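Long-range contacts in nucleoporin NUP82 (Saccharomyces cerevisiae, PDB 3PBP), which serves as a structural component of the yeast nuclear pore complex, with this N-terminal domain forming a beta-propeller that interacts with NUP116: residues S29-R34 with Y428-D433; P11-S16 with I35-D40; P23-S28 with F69-S74. The protein carries 1 engineered substitution. One frame throughout, in Å; residues are numbered along the deposited sequence.

How the contacts relate
All three contacts gather round one sheet, the first blade of the beta-propeller. Along the chain come 11-16, 23-28, 29-34, 35-40, 69-74 and, much later, 428-433, so the paired segments interleave. Segments 23-28, 29-34 and 35-40 form one continuous hairpin: contact 3 joins its first strand to the next blade, contact 1 joins its turn to the last blade, and contact 2 lays the N-terminal segment against its second strand. Centres of contacts 2 and 3 are about 12 Å apart, and contact 1 lies about 16 Å and 17 Å from them. I429 packs on both I35 and F13, so that parts from near the N- and C-terminal ends of this domain meet where the ring closes.

Contact 1: S29-R34 with Y428-D433; sequences SQNGTR and YINWND
Y428 has CG anti to the backbone N (chi1 166°), beside its carbonyl carbon; the ring beyond it meets N31 and G32. N430, with CG likewise anti (chi1 -156°), lies against the same turn. Carbon CD2 of Y428 comes within 3.6 Å of G32 CA, and the carbonyl oxygen of N31 sits at the edge of the ring, 3.5 Å from Y428 CE2. Two residues on, CB of N430 packs against that N31 oxygen. The one hydrogen bond across the contact runs from N430 N to G32 O, at 3.0 Å and with an N-H...O angle of 150°; the donor stands above the carbonyl plane. N430 also gives a weak bond from ND2 to Y428 OH, 2.8 Å long. An alanine in place of Y428 would probably leave that amide without its hydroxyl acceptor and open a gap beside N31 and G32. G32 suits its place twice over: its phi is positive, and a CB would point into N430 N and the Y428 ring. N31-G32 is a pair well suited to the two middle positions of a type I' turn, here Q30 to T33. At the base of the loop S29 O accepts from both T33 N and R34 N. This is a tight beta-hairpin of the first propeller blade, docked on strand 425-431 of the last blade, an inter-blade contact at the closure of the ring.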
loop_
_atom_site.group_PDB
_atom_site.type_symbol
_atom_site.label_atom_id
_atom_site.label_comp_id
_atom_site.label_asym_id
_atom_site.label_seq_id
_atom_site.Cartn_x
_atom_site.Cartn_y
_atom_site.Cartn_z
ATOM N N SER A 29 -24.646 5.351 2.666
ATOM C CA SER A 29 -24.552 4.206 1.774
ATOM C C SER A 29 -25.554 4.377 0.630
ATOM O O SER A 29 -26.475 5.199 0.722
ATOM C CB SER A 29 -24.912 2.953 2.579
ATOM O OG SER A 29 -24.076 1.879 2.238
ATOM N N GLN A 30 -25.392 3.588 -0.427
ATOM C CA GLN A 30 -26.297 3.633 -1.572
ATOM C C GLN A 30 -26.658 5.051 -2.032
ATOM O O GLN A 30 -27.806 5.493 -1.933
ATOM C CB GLN A 30 -27.565 2.840 -1.250
ATOM C CG GLN A 30 -27.282 1.415 -0.800
ATOM C CD GLN A 30 -28.547 0.590 -0.579
ATOM O OE1 GLN A 30 -29.668 1.116 -0.570
ATOM N NE2 GLN A 30 -28.370 -0.708 -0.385
ATOM N N ASN A 31 -25.655 5.761 -2.534
ATOM C CA ASN A 31 -25.833 7.119 -3.030
ATOM C C ASN A 31 -26.419 8.109 -2.016
ATOM O O ASN A 31 -27.299 8.899 -2.354
ATOM C CB ASN A 31 -26.690 7.086 -4.294
ATOM C CG ASN A 31 -26.590 8.366 -5.091
ATOM O OD1 ASN A 31 -25.493 8.893 -5.325
ATOM N ND2 ASN A 31 -27.733 8.870 -5.526
ATOM N N GLY A 32 -25.902 8.063 -0.782
ATOM C CA GLY A 32 -26.342 8.952 0.286
ATOM C C GLY A 32 -27.779 8.727 0.717
ATOM O O GLY A 32 -28.425 9.593 1.318
ATOM N N THR A 33 -28.271 7.533 0.424
ATOM C CA THR A 33 -29.638 7.162 0.713
ATOM C C THR A 33 -29.815 6.537 2.094
ATOM O O THR A 33 -30.844 6.722 2.716
ATOM C CB THR A 33 -30.149 6.229 -0.436
ATOM O OG1 THR A 33 -31.365 6.760 -0.967
ATOM C CG2 THR A 33 -30.364 4.783 0.030
ATOM N N ARG A 34 -28.815 5.813 2.588
ATOM C CA ARG A 34 -28.920 5.178 3.910
ATOM C C ARG A 34 -27.917 5.813 4.857
ATOM O O ARG A 34 -26.758 5.981 4.500
ATOM C CB ARG A 34 -28.587 3.686 3.855
ATOM C CG ARG A 34 -29.279 2.845 2.801
ATOM C CD ARG A 34 -28.316 1.731 2.449
ATOM N NE ARG A 34 -28.761 0.402 2.841
ATOM C CZ ARG A 34 -27.940 -0.630 2.990
ATOM N NH1 ARG A 34 -26.638 -0.482 2.802
ATOM N NH2 ARG A 34 -28.427 -1.826 3.286
ATOM N N TYR A 428 -21.669 11.769 2.590
ATOM C CA TYR A 428 -22.494 12.319 1.518
ATOM C C TYR A 428 -23.937 11.884 1.758
ATOM O O TYR A 428 -24.215 10.700 1.918
ATOM C CB TYR A 428 -22.004 11.791 0.167
ATOM C CG TYR A 428 -22.943 12.007 -1.001
ATOM C CD1 TYR A 428 -22.877 13.161 -1.782
ATOM C CD2 TYR A 428 -23.861 11.026 -1.357
ATOM C CE1 TYR A 428 -23.703 13.323 -2.901
ATOM C CE2 TYR A 428 -24.689 11.175 -2.458
ATOM C CZ TYR A 428 -24.610 12.320 -3.232
ATOM O OH TYR A 428 -25.435 12.438 -4.337
ATOM N N ILE A 429 -24.853 12.842 1.793
ATOM C CA ILE A 429 -26.254 12.529 2.012
ATOM C C ILE A 429 -27.132 13.130 0.922
ATOM O O ILE A 429 -27.179 14.346 0.747
ATOM C CB ILE A 429 -26.724 13.047 3.368
ATOM C CG1 ILE A 429 -25.937 12.349 4.470
ATOM C CG2 ILE A 429 -28.214 12.811 3.532
ATOM C CD1 ILE A 429 -26.209 12.893 5.843
ATOM N N ASN A 430 -27.823 12.267 0.187
ATOM C CA ASN A 430 -28.691 12.712 -0.881
ATOM C C ASN A 430 -30.081 12.871 -0.297
ATOM O O ASN A 430 -30.761 11.887 -0.024
ATOM C CB ASN A 430 -28.706 11.682 -2.005
ATOM C CG ASN A 430 -29.093 12.288 -3.334
ATOM O OD1 ASN A 430 -30.128 12.946 -3.448
ATOM N ND2 ASN A 430 -28.256 12.080 -4.351
ATOM N N TRP A 431 -30.508 14.112 -0.096
ATOM C CA TRP A 431 -31.820 14.355 0.488
ATOM C C TRP A 431 -32.720 15.266 -0.343
ATOM O O TRP A 431 -32.412 16.445 -0.569
ATOM C CB TRP A 431 -31.659 14.938 1.891
ATOM C CG TRP A 431 -32.829 14.656 2.790
ATOM C CD1 TRP A 431 -33.260 13.428 3.232
ATOM C CD2 TRP A 431 -33.710 15.620 3.367
ATOM N NE1 TRP A 431 -34.355 13.577 4.051
ATOM C CE2 TRP A 431 -34.653 14.911 4.149
ATOM C CE3 TRP A 431 -33.797 17.015 3.299
ATOM C CZ2 TRP A 431 -35.666 15.554 4.856
ATOM C CZ3 TRP A 431 -34.807 17.652 4.001
ATOM C CH2 TRP A 431 -35.730 16.921 4.770
ATOM N N ASN A 432 -33.843 14.706 -0.783
ATOM C CA ASN A 432 -34.815 15.431 -1.593
ATOM C C ASN A 432 -34.155 16.228 -2.720
ATOM O O ASN A 432 -34.183 17.461 -2.735
ATOM C CB ASN A 432 -35.664 16.352 -0.706
ATOM C CG ASN A 432 -36.355 15.598 0.416
ATOM O OD1 ASN A 432 -36.740 14.438 0.255
ATOM N ND2 ASN A 432 -36.525 16.256 1.554
ATOM N N ASP A 433 -33.557 15.498 -3.656
ATOM C CA ASP A 433 -32.894 16.087 -4.808
ATOM C C ASP A 433 -31.756 17.045 -4.505
ATOM O O ASP A 433 -31.383 17.856 -5.354
ATOM C CB ASP A 433 -33.918 16.793 -5.694
ATOM C CG ASP A 433 -34.343 15.946 -6.879
ATOM O OD1 ASP A 433 -33.457 15.558 -7.679
ATOM O OD2 ASP A 433 -35.556 15.672 -7.014
#

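Contact 2: P11-S16 with I35-D40; sequences PIFQAS and IVFIQD
The F13 ring receives F37 CD1 at its edge, near the ring plane, with F13 CD1 4.4 Å from F37 CD1. Its own neighbour I12 covers one face, CG2 standing 3.9 Å above the centre of the F13 ring, while F447 meets the ring edge-to-face. I35 approaches obliquely, its side chain at about a right angle to that of F13, and I35 CD1 ends 4.0 Å from F13 CZ. Round the F37 ring lie the carbonyl oxygens of I12 and F13, both oblique to it; F37 CD2 is 3.4 Å from I12 O. I12 has CG1 anti to the backbone N (chi1 -169°), and its side chain slides past F37 in the opposite direction, with I12 CD1 4.1 Å from F37 CB. Large apolar groups therefore suit I35 and F37, whose side chains leave the same side of the strand toward the N-terminal segment. Q39 follows on that side, its OE1 taking a hydrogen bond from R24 NE; the close approach of its amide to A15 is doubtful. No hydrogen bond joins the two segments; R44 NH1 instead bonds I12 O and Q14 O. The arrangement is apolar packing in which the N-terminal segment covers the junction between the first and last blades of a beta-propeller.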
loop_
_atom_site.group_PDB
_atom_site.type_symbol
_atom_site.label_atom_id
_atom_site.label_comp_id
_atom_site.label_asym_id
_atom_site.label_seq_id
_atom_site.Cartn_x
_atom_site.Cartn_y
_atom_site.Cartn_z
ATOM N N PRO A 11 -34.731 13.001 13.253
ATOM C CA PRO A 11 -34.739 12.199 14.486
ATOM C C PRO A 11 -33.484 11.394 14.800
ATOM O O PRO A 11 -33.052 11.353 15.950
ATOM C CB PRO A 11 -35.949 11.301 14.296
ATOM C CG PRO A 11 -36.893 12.211 13.618
ATOM C CD PRO A 11 -36.031 12.892 12.569
ATOM N N ILE A 12 -32.905 10.756 13.784
ATOM C CA ILE A 12 -31.703 9.936 13.973
ATOM C C ILE A 12 -30.496 10.724 14.477
ATOM O O ILE A 12 -29.626 10.181 15.162
ATOM C CB ILE A 12 -31.293 9.208 12.656
ATOM C CG1 ILE A 12 -30.207 8.170 12.957
ATOM C CG2 ILE A 12 -30.802 10.216 11.626
ATOM C CD1 ILE A 12 -29.814 7.297 11.779
ATOM N N PHE A 13 -30.457 12.008 14.152
ATOM C CA PHE A 13 -29.340 12.854 14.537
ATOM C C PHE A 13 -29.295 13.373 15.971
ATOM O O PHE A 13 -28.219 13.442 16.563
ATOM C CB PHE A 13 -29.249 14.039 13.583
ATOM C CG PHE A 13 -28.901 13.661 12.177
ATOM C CD1 PHE A 13 -27.835 12.810 11.915
ATOM C CD2 PHE A 13 -29.604 14.198 11.106
ATOM C CE1 PHE A 13 -27.473 12.500 10.614
ATOM C CE2 PHE A 13 -29.242 13.890 9.797
ATOM C CZ PHE A 13 -28.170 13.038 9.556
ATOM N N GLN A 14 -30.439 13.739 16.540
ATOM C CA GLN A 14 -30.430 14.285 17.891
ATOM C C GLN A 14 -29.715 13.428 18.926
ATOM O O GLN A 14 -29.997 12.236 19.085
ATOM C CB GLN A 14 -31.846 14.640 18.325
ATOM C CG GLN A 14 -32.325 15.891 17.596
ATOM C CD GLN A 14 -33.554 16.519 18.221
ATOM O OE1 GLN A 14 -33.585 16.788 19.428
ATOM N NE2 GLN A 14 -34.576 16.772 17.401
ATOM N N ALA A 15 -28.773 14.066 19.619
ATOM C CA ALA A 15 -27.942 13.403 20.608
ATOM C C ALA A 15 -28.217 13.795 22.046
ATOM O O ALA A 15 -28.960 14.734 22.315
ATOM C CB ALA A 15 -26.477 13.654 20.288
ATOM N N SER A 16 -27.582 13.055 22.954
ATOM C CA SER A 16 -27.694 13.247 24.397
ATOM C C SER A 16 -29.140 13.304 24.876
ATOM O O SER A 16 -29.454 12.863 25.988
ATOM C CB SER A 16 -26.953 14.518 24.829
ATOM O OG SER A 16 -27.595 15.687 24.352
ATOM N N ILE A 35 -28.349 6.125 6.074
ATOM C CA ILE A 35 -27.480 6.751 7.068
ATOM C C ILE A 35 -27.186 5.848 8.264
ATOM O O ILE A 35 -28.088 5.177 8.767
ATOM C CB ILE A 35 -28.127 8.047 7.603
ATOM C CG1 ILE A 35 -28.267 9.059 6.470
ATOM C CG2 ILE A 35 -27.292 8.624 8.743
ATOM C CD1 ILE A 35 -29.140 10.235 6.847
ATOM N N VAL A 36 -25.928 5.825 8.696
ATOM C CA VAL A 36 -25.528 5.060 9.874
ATOM C C VAL A 36 -24.916 6.080 10.829
ATOM O O VAL A 36 -24.063 6.881 10.440
ATOM C CB VAL A 36 -24.497 3.929 9.561
ATOM C CG1 VAL A 36 -24.058 3.235 10.850
ATOM C CG2 VAL A 36 -25.131 2.886 8.663
ATOM N N PHE A 37 -25.353 6.032 12.080
ATOM C CA PHE A 37 -24.924 6.978 13.102
ATOM C C PHE A 37 -24.504 6.258 14.377
ATOM O O PHE A 37 -25.293 5.508 14.947
ATOM C CB PHE A 37 -26.108 7.908 13.385
ATOM C CG PHE A 37 -25.794 9.061 14.288
ATOM C CD1 PHE A 37 -24.973 10.097 13.864
ATOM C CD2 PHE A 37 -26.374 9.144 15.548
ATOM C CE1 PHE A 37 -24.741 11.200 14.683
ATOM C CE2 PHE A 37 -26.148 10.240 16.368
ATOM C CZ PHE A 37 -25.329 11.271 15.931
ATOM N N ILE A 38 -23.267 6.466 14.819
ATOM C CA ILE A 38 -22.786 5.820 16.048
ATOM C C ILE A 38 -22.627 6.834 17.188
ATOM O O ILE A 38 -21.994 7.885 17.028
ATOM C CB ILE A 38 -21.440 5.092 15.836
ATOM C CG1 ILE A 38 -21.617 3.975 14.813
ATOM C CG2 ILE A 38 -20.954 4.505 17.155
ATOM C CD1 ILE A 38 -20.402 3.117 14.654
ATOM N N GLN A 39 -23.206 6.505 18.340
ATOM C CA GLN A 39 -23.170 7.386 19.507
ATOM C C GLN A 39 -23.546 6.615 20.782
ATOM O O GLN A 39 -24.563 5.908 20.819
ATOM C CB GLN A 39 -24.129 8.544 19.252
ATOM C CG GLN A 39 -24.630 9.287 20.457
ATOM C CD GLN A 39 -25.583 10.392 20.045
ATOM O OE1 GLN A 39 -25.172 11.407 19.454
ATOM N NE2 GLN A 39 -26.872 10.194 20.326
ATOM N N ASP A 40 -22.713 6.747 21.813
ATOM C CA ASP A 40 -22.920 6.052 23.085
ATOM C C ASP A 40 -22.944 4.545 22.921
ATOM O O ASP A 40 -23.727 3.853 23.567
ATOM C CB ASP A 40 -24.227 6.482 23.754
ATOM C CG ASP A 40 -24.206 7.936 24.191
ATOM O OD1 ASP A 40 -23.108 8.414 24.590
ATOM O OD2 ASP A 40 -25.287 8.587 24.149
#

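Contact 3: P23-S28 with F69-S74; sequences PRYIFS and FHVISS
Packing between the first two blades of the propeller is carried here by their opening strands, 24-28 and 70-73, which run side by side only 12° from parallel with axes 8.0 Å apart. No backbone bond spans that gap; aromatic side chains fill it. Y25 and V71 reach toward each other, tip to tip, and V71 CG2 lies over one face of the Y25 ring, offset toward the rim, in a CH-pi contact whose exact spacing is doubtful because the model is too tight there. The other methyl, V71 CG1, stands 3.7 Å from Y25 CZ. Beyond the ring, Y25 OH donates a hydrogen bond to F69 O, 3.0 Å away, from above the carbonyl plane. Tyrosine thus suits the place: its ring rests on the valine while its hydroxyl serves the backbone oxygen. F27, with CG anti to the carbonyl carbon (chi1 -48°), presents its edge to V71 CG2, the two side chains crossing at about a right angle. One face of the F27 ring takes S73 CB in a second CH-pi contact, 3.9 Å from the centroid and 26° off the normal. The small S73 fits against that face and turns its OG to S74 O, 2.9 Å away. Within the first blade, Y25 and F27 pair through their backbones with I38 and V36 of strand 34-39; toward the second, F27, V71 and S73 touch strand 79-83, and I26 turns the other way onto strand 434-440 of the last blade.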
loop_
_atom_site.group_PDB
_atom_site.type_symbol
_atom_site.label_atom_id
_atom_site.label_comp_id
_atom_site.label_asym_id
_atom_site.label_seq_id
_atom_site.Cartn_x
_atom_site.Cartn_y
_atom_site.Cartn_z
ATOM N N PRO A 23 -17.353 9.473 21.621
ATOM C CA PRO A 23 -17.031 9.332 20.192
ATOM C C PRO A 23 -18.275 9.230 19.296
ATOM O O PRO A 23 -19.192 8.454 19.590
ATOM C CB PRO A 23 -16.167 8.064 20.155
ATOM C CG PRO A 23 -16.688 7.258 21.318
ATOM C CD PRO A 23 -16.881 8.309 22.396
ATOM N N ARG A 24 -18.303 10.013 18.211
ATOM C CA ARG A 24 -19.436 10.024 17.269
ATOM C C ARG A 24 -19.031 9.842 15.807
ATOM O O ARG A 24 -18.139 10.527 15.301
ATOM C CB ARG A 24 -20.216 11.337 17.368
ATOM C CG ARG A 24 -20.901 11.585 18.693
ATOM C CD ARG A 24 -21.337 13.028 18.766
ATOM N NE ARG A 24 -22.775 13.180 18.612
ATOM C CZ ARG A 24 -23.359 14.298 18.192
ATOM N NH1 ARG A 24 -22.619 15.361 17.874
ATOM N NH2 ARG A 24 -24.682 14.358 18.099
ATOM N N TYR A 25 -19.709 8.935 15.116
ATOM C CA TYR A 25 -19.405 8.700 13.715
ATOM C C TYR A 25 -20.664 8.696 12.881
ATOM O O TYR A 25 -21.757 8.485 13.386
ATOM C CB TYR A 25 -18.684 7.373 13.539
ATOM C CG TYR A 25 -17.494 7.212 14.454
ATOM C CD1 TYR A 25 -17.660 6.813 15.787
ATOM C CD2 TYR A 25 -16.196 7.442 13.990
ATOM C CE1 TYR A 25 -16.562 6.641 16.633
ATOM C CE2 TYR A 25 -15.091 7.272 14.828
ATOM C CZ TYR A 25 -15.282 6.871 16.150
ATOM O OH TYR A 25 -14.195 6.702 16.988
ATOM N N ILE A 26 -20.496 8.933 11.591
ATOM C CA ILE A 26 -21.619 8.947 10.674
ATOM C C ILE A 26 -21.138 8.446 9.314
ATOM O O ILE A 26 -20.044 8.791 8.866
ATOM C CB ILE A 26 -22.204 10.372 10.546
ATOM C CG1 ILE A 26 -23.422 10.349 9.623
ATOM C CG2 ILE A 26 -21.123 11.341 10.043
ATOM C CD1 ILE A 26 -24.076 11.692 9.464
ATOM N N PHE A 27 -21.946 7.609 8.675
ATOM C CA PHE A 27 -21.608 7.053 7.361
ATOM C C PHE A 27 -22.885 7.016 6.538
ATOM O O PHE A 27 -23.995 7.042 7.092
ATOM C CB PHE A 27 -21.096 5.624 7.497
ATOM C CG PHE A 27 -20.053 5.455 8.549
ATOM C CD1 PHE A 27 -18.715 5.780 8.284
ATOM C CD2 PHE A 27 -20.404 4.984 9.821
ATOM C CE1 PHE A 27 -17.739 5.638 9.268
ATOM C CE2 PHE A 27 -19.436 4.837 10.816
ATOM C CZ PHE A 27 -18.094 5.166 10.539
ATOM N N SER A 28 -22.736 6.966 5.221
ATOM C CA SER A 28 -23.891 6.893 4.348
ATOM C C SER A 28 -23.625 5.740 3.411
ATOM O O SER A 28 -22.522 5.214 3.363
ATOM C CB SER A 28 -24.115 8.195 3.577
ATOM O OG SER A 28 -23.064 8.436 2.671
ATOM N N PHE A 69 -10.285 4.639 19.471
ATOM C CA PHE A 69 -10.781 3.784 18.402
ATOM C C PHE A 69 -11.055 4.537 17.104
ATOM O O PHE A 69 -11.398 5.716 17.117
ATOM C CB PHE A 69 -12.089 3.100 18.826
ATOM C CG PHE A 69 -11.900 1.824 19.573
ATOM C CD1 PHE A 69 -11.381 1.824 20.863
ATOM C CD2 PHE A 69 -12.201 0.610 18.974
ATOM C CE1 PHE A 69 -11.159 0.621 21.545
ATOM C CE2 PHE A 69 -11.982 -0.603 19.646
ATOM C CZ PHE A 69 -11.460 -0.598 20.929
ATOM N N HIS A 70 -10.889 3.835 15.988
ATOM C CA HIS A 70 -11.197 4.369 14.662
ATOM C C HIS A 70 -12.320 3.452 14.182
ATOM O O HIS A 70 -12.342 2.260 14.537
ATOM C CB HIS A 70 -10.036 4.205 13.689
ATOM C CG HIS A 70 -8.836 5.040 14.006
ATOM N ND1 HIS A 70 -8.046 4.827 15.116
ATOM C CD2 HIS A 70 -8.245 6.043 13.314
ATOM C CE1 HIS A 70 -7.018 5.657 15.091
ATOM N NE2 HIS A 70 -7.115 6.405 14.007
ATOM N N VAL A 71 -13.273 3.984 13.423
ATOM C CA VAL A 71 -14.324 3.115 12.894
ATOM C C VAL A 71 -14.542 3.470 11.428
ATOM O O VAL A 71 -14.619 4.651 11.060
ATOM C CB VAL A 71 -15.679 3.221 13.676
ATOM C CG1 VAL A 71 -15.436 3.294 15.166
ATOM C CG2 VAL A 71 -16.456 4.385 13.222
ATOM N N ILE A 72 -14.602 2.451 10.579
ATOM C CA ILE A 72 -14.816 2.684 9.162
ATOM C C ILE A 72 -15.987 1.844 8.711
ATOM O O ILE A 72 -16.366 0.886 9.372
ATOM C CB ILE A 72 -13.573 2.306 8.325
ATOM C CG1 ILE A 72 -13.196 0.853 8.591
ATOM C CG2 ILE A 72 -12.414 3.206 8.682
ATOM C CD1 ILE A 72 -12.079 0.346 7.736
ATOM N N SER A 73 -16.548 2.203 7.568
ATOM C CA SER A 73 -17.691 1.491 7.023
ATOM C C SER A 73 -17.383 0.914 5.658
ATOM O O SER A 73 -16.604 1.481 4.904
ATOM C CB SER A 73 -18.876 2.447 6.908
ATOM O OG SER A 73 -19.897 1.918 6.076
ATOM N N SER A 74 -17.972 -0.229 5.337
ATOM C CA SER A 74 -17.755 -0.793 4.020
ATOM C C SER A 74 -18.577 0.108 3.088
ATOM O O SER A 74 -19.599 0.661 3.494
ATOM C CB SER A 74 -18.264 -2.228 3.969
ATOM O OG SER A 74 -19.666 -2.273 4.125
#